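Local coordinates for protein lyase/mutase (Burkholderia cenocepacia, PDB 4LSB) that belongs to the phosphoenolpyruvate phosphomutase family of TIM-barrel enzymes and carries a magnesium ion in the crystal structure, at residues 118-123 with 155-160. Residues are numbered along the deposited sequence; the frame is centred on the assembly and turned at random.
Sequences GAVGGS and LPFPFT
Gly121 and Thr160 form the parallel bridge at which strands 121-125 and 160-164 join, neighbours in the TIM-barrel sheet linked through helix 138-153 as a beta-alpha-beta crossover. Thr160 is gripped through both its backbone polar atoms: its N donates to Val120 O at 3.0 Å in a nearly straight bond (167°), while its O accepts from Gly122 N, also at 3.0 Å but more bent (147°). Val120 O receives a second, softer contact from the CA-H of Phe159, with Phe159 CA 3.4 Å from that oxygen.

Phe159 lays its ring against the glycine backbone. Phe159 CG stands anti to its backbone N (chi1 -179°), and one face of the Phe159 ring meets Gly121 CA in a CH-pi contact, 3.6 Å from CA to the ring centroid. At the far end of the ring, Phe159 CZ comes within 3.2 Å of Gly121 C; Ile111 of helix 104-116 also touches this side chain. Earlier in the loop, Phe157 CE1 approaches Val120 CG1 at 4.4 Å, and both side chains reach Ala19 of helix 14-25. Two backbone hydrogen bonds thus tie the strand starts together in this buried junction, and dispersion from the aromatic ring lying close over the Gly121 main chain adds to them.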
loop_
_atom_site.group_PDB
_atom_site.type_symbol
_atom_site.label_atom_id
_atom_site.label_comp_id
_atom_site.label_asym_id
_atom_site.label_seq_id
_atom_site.Cartn_x
_atom_site.Cartn_y
_atom_site.Cartn_z
ATOM N N GLY B 118 -10.597 12.802 13.269
ATOM C CA GLY B 118 -11.363 11.659 13.643
ATOM C C GLY B 118 -10.710 10.662 14.574
ATOM O O GLY B 118 -11.321 9.670 14.977
ATOM N N ALA B 119 -9.467 10.925 14.941
ATOM C CA ALA B 119 -8.776 10.064 15.888
ATOM C C ALA B 119 -9.388 10.177 17.292
ATOM O O ALA B 119 -9.834 11.236 17.720
ATOM C CB ALA B 119 -7.290 10.377 15.910
ATOM N N VAL B 120 -9.370 9.064 18.010
ATOM C CA VAL B 120 -9.806 9.072 19.390
ATOM C C VAL B 120 -8.659 8.845 20.343
ATOM O O VAL B 120 -8.827 8.718 21.547
ATOM C CB VAL B 120 -10.908 8.073 19.647
ATOM C CG1 VAL B 120 -12.190 8.494 18.973
ATOM C CG2 VAL B 120 -10.503 6.671 19.212
ATOM N N GLY B 121 -7.464 8.756 19.812
ATOM C CA GLY B 121 -6.286 8.714 20.620
ATOM C C GLY B 121 -5.083 9.074 19.774
ATOM O O GLY B 121 -5.143 9.160 18.535
ATOM N N GLY B 122 -3.980 9.271 20.431
ATOM C CA GLY B 122 -2.706 9.470 19.701
ATOM C C GLY B 122 -1.502 9.551 20.606
ATOM O O GLY B 122 -1.662 9.691 21.807
ATOM N N SER B 123 -0.306 9.482 19.995
ATOM C CA SER B 123 0.983 9.472 20.667
ATOM C C SER B 123 1.808 10.733 20.432
ATOM O O SER B 123 1.919 11.219 19.299
ATOM C CB SER B 123 1.849 8.272 20.215
ATOM O OG SER B 123 2.160 8.239 18.813
ATOM N N LEU B 155 -11.704 17.966 24.865
ATOM C CA LEU B 155 -12.531 17.408 23.830
ATOM C C LEU B 155 -13.778 16.843 24.475
ATOM O O LEU B 155 -13.735 16.499 25.663
ATOM C CB LEU B 155 -11.796 16.262 23.100
ATOM C CG LEU B 155 -10.524 16.658 22.324
ATOM C CD1 LEU B 155 -9.769 15.425 21.889
ATOM C CD2 LEU B 155 -10.822 17.567 21.138
ATOM N N PRO B 156 -14.849 16.703 23.697
ATOM C CA PRO B 156 -16.139 16.243 24.282
ATOM C C PRO B 156 -16.301 14.702 24.342
ATOM O O PRO B 156 -17.420 14.185 24.442
ATOM C CB PRO B 156 -17.175 16.853 23.340
ATOM C CG PRO B 156 -16.495 16.911 22.024
ATOM C CD PRO B 156 -15.032 17.206 22.325
ATOM N N PHE B 157 -15.190 13.997 24.276
ATOM C CA PHE B 157 -15.157 12.531 24.389
ATOM C C PHE B 157 -13.798 12.190 24.938
ATOM O O PHE B 157 -12.906 13.039 24.940
ATOM C CB PHE B 157 -15.361 11.853 23.034
ATOM C CG PHE B 157 -14.476 12.381 21.960
ATOM C CD1 PHE B 157 -13.149 11.963 21.846
ATOM C CD2 PHE B 157 -14.958 13.312 21.067
ATOM C CE1 PHE B 157 -12.332 12.469 20.849
ATOM C CE2 PHE B 157 -14.150 13.810 20.081
ATOM C CZ PHE B 157 -12.833 13.401 19.974
ATOM N N PRO B 158 -13.630 10.955 25.455
ATOM C CA PRO B 158 -12.357 10.636 26.057
ATOM C C PRO B 158 -11.280 10.374 24.988
ATOM O O PRO B 158 -11.402 9.462 24.165
ATOM C CB PRO B 158 -12.633 9.361 26.864
ATOM C CG PRO B 158 -13.969 8.869 26.451
ATOM C CD PRO B 158 -14.690 9.978 25.741
ATOM N N PHE B 159 -10.244 11.174 24.991
ATOM C CA PHE B 159 -9.147 11.015 24.025
ATOM C C PHE B 159 -8.027 10.296 24.755
ATOM O O PHE B 159 -7.620 10.727 25.854
ATOM C CB PHE B 159 -8.691 12.365 23.489
ATOM C CG PHE B 159 -7.577 12.288 22.452
ATOM C CD1 PHE B 159 -6.251 12.154 22.833
ATOM C CD2 PHE B 159 -7.874 12.389 21.106
ATOM C CE1 PHE B 159 -5.264 12.101 21.889
ATOM C CE2 PHE B 159 -6.894 12.319 20.167
ATOM C CZ PHE B 159 -5.574 12.172 20.560
ATOM N N THR B 160 -7.596 9.166 24.208
ATOM C CA THR B 160 -6.583 8.338 24.859
ATOM C C THR B 160 -5.206 8.750 24.393
ATOM O O THR B 160 -4.810 8.458 23.249
ATOM C CB THR B 160 -6.783 6.849 24.588
ATOM O OG1 THR B 160 -8.039 6.463 25.133
ATOM C CG2 THR B 160 -5.663 6.038 25.227
#